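PDB 4KD5: ABC-type transport system, molybdenum-specific extracellular solute-binding protein from Clostridium difficile, which probably binds molybdate or tungstate outside the cell and delivers it to an ABC transporter for uptake. Local coordinates for residues L91-S94 / A95-V99; K210-E213 / F214-E218. All coordinates share one frame; numbering follows the deposited sequence.

Contact 1: residues L91-S94 / A95-V99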
loop_
_atom_site.group_PDB
_atom_site.type_symbol
_atom_site.label_atom_id
_atom_site.label_comp_id
_atom_site.label_asym_id
_atom_site.label_seq_id
_atom_site.Cartn_x
_atom_site.Cartn_y
_atom_site.Cartn_z
ATOM N N LEU A 91 -0.556 41.863 -6.480
ATOM C CA LEU A 91 -0.027 43.174 -6.842
ATOM C C LEU A 91 1.012 43.606 -5.806
ATOM O O LEU A 91 0.713 43.701 -4.612
ATOM C CB LEU A 91 -1.158 44.201 -6.900
ATOM C CG LEU A 91 -0.794 45.652 -7.222
ATOM C CD1 LEU A 91 -0.226 45.778 -8.623
ATOM C CD2 LEU A 91 -1.999 46.567 -7.055
ATOM N N ILE A 92 2.235 43.865 -6.259
ATOM C CA ILE A 92 3.305 44.263 -5.347
ATOM C C ILE A 92 3.792 45.697 -5.574
ATOM O O ILE A 92 3.589 46.279 -6.641
ATOM C CB ILE A 92 4.512 43.318 -5.435
ATOM C CG1 ILE A 92 5.087 43.315 -6.850
ATOM C CG2 ILE A 92 4.135 41.906 -4.993
ATOM C CD1 ILE A 92 6.423 42.625 -6.956
ATOM N N SER A 93 4.450 46.247 -4.558
ATOM C CA SER A 93 5.112 47.543 -4.646
ATOM C C SER A 93 6.337 47.492 -3.742
ATOM O O SER A 93 6.605 46.465 -3.123
ATOM C CB SER A 93 4.170 48.665 -4.220
ATOM O OG SER A 93 3.761 48.503 -2.881
ATOM N N SER A 94 7.088 48.585 -3.659
ATOM C CA SER A 94 8.195 48.641 -2.712
ATOM C C SER A 94 7.616 48.701 -1.301
ATOM O O SER A 94 6.442 49.025 -1.128
ATOM C CB SER A 94 9.096 49.843 -2.983
ATOM O OG SER A 94 8.430 51.056 -2.713
ATOM N N ALA A 95 8.427 48.380 -0.297
ATOM C CA ALA A 95 7.944 48.332 1.084
ATOM C C ALA A 95 7.472 49.693 1.597
ATOM O O ALA A 95 6.517 49.774 2.372
ATOM C CB ALA A 95 9.007 47.754 2.001
ATOM N N ASP A 96 8.144 50.756 1.164
ATOM C CA ASP A 96 7.815 52.106 1.611
ATOM C C ASP A 96 6.943 52.863 0.607
ATOM O O ASP A 96 6.734 54.069 0.740
ATOM C CB ASP A 96 9.097 52.900 1.874
ATOM C CG ASP A 96 10.036 52.196 2.837
ATOM O OD1 ASP A 96 11.258 52.435 2.746
ATOM O OD2 ASP A 96 9.558 51.410 3.683
ATOM N N SER A 97 6.427 52.139 -0.382
ATOM C CA SER A 97 5.715 52.727 -1.519
ATOM C C SER A 97 4.482 53.568 -1.182
ATOM O O SER A 97 4.334 54.685 -1.689
ATOM C CB SER A 97 5.316 51.621 -2.497
ATOM O OG SER A 97 4.185 51.995 -3.259
ATOM N N SER A 98 3.607 53.015 -0.345
ATOM C CA SER A 98 2.309 53.617 -0.007
ATOM C C SER A 98 1.259 53.571 -1.134
ATOM O O SER A 98 0.297 54.343 -1.122
ATOM C CB SER A 98 2.459 55.042 0.552
ATOM O OG SER A 98 3.221 55.049 1.748
ATOM N N VAL A 99 1.433 52.664 -2.096
ATOM C CA VAL A 99 0.354 52.337 -3.029
ATOM C C VAL A 99 -0.711 51.532 -2.273
ATOM O O VAL A 99 -0.386 50.573 -1.572
ATOM C CB VAL A 99 0.862 51.536 -4.249
ATOM C CG1 VAL A 99 -0.306 50.986 -5.050
ATOM C CG2 VAL A 99 1.720 52.416 -5.141
#
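A type I beta turn running from S94 to S97, with A95 and D96 at its corners, lifts the chain off the end of strand 82-94 and is closed by a hydrogen bond of 3.2 Å from S97 N to S94 O. The amide reaches this oxygen from above the carbonyl plane, 71° out of it. From the opposite face comes a second donor, S93 OG, at 3.2 Å from S94 O and tilted only 25° from the plane. One carbonyl is thus gripped from both sides, which should help to fix the orientation of the S94 peptide just where the strand ends. Serine suits position 93 because its short arm holds the hydroxyl close to its own backbone, which lets OG reach the carbonyl of the next residue.

S97 folds back over both strand-end serines. Its CB lies 3.2 Å from S94 OG, while its hydroxyl approaches S93 from alongside, with OG 3.5 Å from S93 CB. Having OG anti to the backbone N, chi1 154°, turns the S97 hydroxyl to the following backbone, where it accepts from V99 N at 3.1 Å. Farther along, V99 brings its branched CB to 4.4 Å from S93 CB and also packs on V164, so the returning loop ends in an apolar residue where the chain is buried again. A95 has a backbone bond to K177, and the D96 side chain starts out away from the strand at an exposed position, where a charged residue is easily solvated. Strand end, type I turn and the ST turn at S97 follow one another here, a compact serine-rich exit from a beta strand.

Contact 2: residues K210-E213 / F214-E218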
loop_
_atom_site.group_PDB
_atom_site.type_symbol
_atom_site.label_atom_id
_atom_site.label_comp_id
_atom_site.label_asym_id
_atom_site.label_seq_id
_atom_site.Cartn_x
_atom_site.Cartn_y
_atom_site.Cartn_z
ATOM N N LYS A 210 0.790 7.001 -0.778
ATOM C CA LYS A 210 0.923 7.392 0.622
ATOM C C LYS A 210 1.687 8.704 0.774
ATOM O O LYS A 210 1.362 9.519 1.631
ATOM C CB LYS A 210 1.601 6.286 1.437
ATOM C CG LYS A 210 0.645 5.381 2.205
ATOM C CD LYS A 210 -0.335 4.661 1.291
ATOM C CE LYS A 210 -1.263 3.745 2.082
ATOM N NZ LYS A 210 -2.068 4.483 3.101
ATOM N N PHE A 211 2.706 8.907 -0.054
ATOM C CA PHE A 211 3.434 10.169 -0.027
ATOM C C PHE A 211 2.594 11.299 -0.602
ATOM O O PHE A 211 2.713 12.444 -0.177
ATOM C CB PHE A 211 4.769 10.081 -0.768
ATOM C CG PHE A 211 5.475 11.404 -0.883
ATOM C CD1 PHE A 211 5.914 12.073 0.253
ATOM C CD2 PHE A 211 5.693 11.986 -2.122
ATOM C CE1 PHE A 211 6.560 13.297 0.150
ATOM C CE2 PHE A 211 6.340 13.208 -2.230
ATOM C CZ PHE A 211 6.773 13.862 -1.094
ATOM N N GLU A 212 1.752 10.978 -1.577
ATOM C CA GLU A 212 0.858 11.976 -2.155
ATOM C C GLU A 212 -0.151 12.450 -1.112
ATOM O O GLU A 212 -0.488 13.634 -1.057
ATOM C CB GLU A 212 0.128 11.427 -3.386
ATOM C CG GLU A 212 -0.752 12.463 -4.078
ATOM C CD GLU A 212 -1.595 11.889 -5.202
ATOM O OE1 GLU A 212 -2.743 12.350 -5.360
ATOM O OE2 GLU A 212 -1.115 10.995 -5.930
ATOM N N GLU A 213 -0.636 11.534 -0.281
ATOM C CA GLU A 213 -1.607 11.922 0.739
ATOM C C GLU A 213 -0.997 12.764 1.855
ATOM O O GLU A 213 -1.709 13.483 2.545
ATOM C CB GLU A 213 -2.361 10.711 1.294
ATOM C CG GLU A 213 -3.814 10.627 0.822
ATOM C CD GLU A 213 -4.658 11.820 1.260
ATOM O OE1 GLU A 213 -5.685 12.090 0.603
ATOM O OE2 GLU A 213 -4.306 12.482 2.261
ATOM N N PHE A 214 0.320 12.690 2.022
ATOM C CA PHE A 214 0.996 13.568 2.971
ATOM C C PHE A 214 0.964 14.994 2.438
ATOM O O PHE A 214 0.780 15.949 3.187
ATOM C CB PHE A 214 2.444 13.135 3.208
ATOM C CG PHE A 214 3.245 14.126 4.004
ATOM C CD1 PHE A 214 2.996 14.310 5.356
ATOM C CD2 PHE A 214 4.248 14.872 3.402
ATOM C CE1 PHE A 214 3.731 15.227 6.097
ATOM C CE2 PHE A 214 4.989 15.789 4.135
ATOM C CZ PHE A 214 4.729 15.966 5.487
ATOM N N LEU A 215 1.144 15.116 1.128
ATOM C CA LEU A 215 1.113 16.405 0.452
ATOM C C LEU A 215 -0.273 17.033 0.549
ATOM O O LEU A 215 -0.406 18.245 0.709
ATOM C CB LEU A 215 1.515 16.237 -1.016
ATOM C CG LEU A 215 2.872 15.600 -1.305
ATOM C CD1 LEU A 215 3.110 15.460 -2.804
ATOM C CD2 LEU A 215 3.979 16.417 -0.674
ATOM N N LEU A 216 -1.301 16.195 0.460
ATOM C CA LEU A 216 -2.687 16.650 0.485
ATOM C C LEU A 216 -3.207 16.776 1.915
ATOM O O LEU A 216 -4.351 17.176 2.137
ATOM C CB LEU A 216 -3.571 15.697 -0.325
ATOM C CG LEU A 216 -3.188 15.486 -1.790
ATOM C CD1 LEU A 216 -3.956 14.329 -2.404
ATOM C CD2 LEU A 216 -3.426 16.752 -2.600
ATOM N N SER A 217 -2.360 16.440 2.885
ATOM C CA SER A 217 -2.750 16.490 4.295
ATOM C C SER A 217 -2.592 17.888 4.887
ATOM O O SER A 217 -1.915 18.743 4.309
ATOM C CB SER A 217 -1.938 15.486 5.113
ATOM O OG SER A 217 -0.627 15.965 5.349
ATOM N N GLU A 218 -3.220 18.108 6.039
ATOM C CA GLU A 218 -3.204 19.409 6.701
ATOM C C GLU A 218 -1.786 19.900 6.984
ATOM O O GLU A 218 -1.464 21.057 6.730
ATOM C CB GLU A 218 -4.042 19.358 7.986
ATOM C CG GLU A 218 -5.500 18.974 7.745
ATOM C CD GLU A 218 -6.235 18.592 9.018
ATOM O OE1 GLU A 218 -5.745 18.927 10.116
ATOM O OE2 GLU A 218 -7.304 17.952 8.915
#
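L216 N donates to E212 O over 3.1 Å, a helical i to i+4 bond in which the donor is tilted only 16° from the carbonyl plane. Upstream, the bonds from F214 N to K210 O and from L215 N to F211 O are weak, both 3.4 Å long, as the helix nears its end. S217 follows as the N-cap of helix 218-226: its OG makes a weak bond to G220 N and is also hydrogen-bonded to K29 O of the second subunit. In one of its two conformers, E213 has OE2 hydrogen-bonded to S32 OG of the second subunit.

Outward from the backbone, E212 and L216 run side by side in the same direction. The glutamate chain is extended, so its CG lies beside L216 CD1 and OE1 comes within 3.8 Å of the same methyl. E213, in that same conformer, instead bends and crosses L216 at about a right angle. On the inner side of the helix L215 lies over one face of the F211 ring, with CG 4.2 Å above the plane and offset toward the rim; CD2 touches F211 CZ at 3.8 Å. The F211 ring is placed there by CG standing anti to the backbone N, chi1 174°. F214 CD2 approaches F211 CE1 obliquely at 4.3 Å, and both rings also meet Y27. Large apolar side chains suit this side, which packs on I23 of helix 17-28 and L58 of strand 58-60. The pattern is that of an amphipathic helix covering a beta sheet, here followed directly by an N-capped second helix in an alpha/beta solute-binding fold.

Contact 1 precedes contact 2 along the chain, and the two lie on opposite sides of its centre, with their centres 36 Å apart and nearest atoms about 25 Å apart. Strand 82-94 connects them indirectly: residues 91-94 form its last part, while K82 and L84 at its beginning receive side chains from helix 205-215. That strand pairs with 193-198 and 230-231 as well as with 164-168 and 178-183, so it runs through both regions of the mixed sheet. Such a long crossing strand is consistent with the two-lobed architecture of periplasmic-binding-protein folds. Contact 2 also faces the second subunit, whereas no other chain touches contact 1.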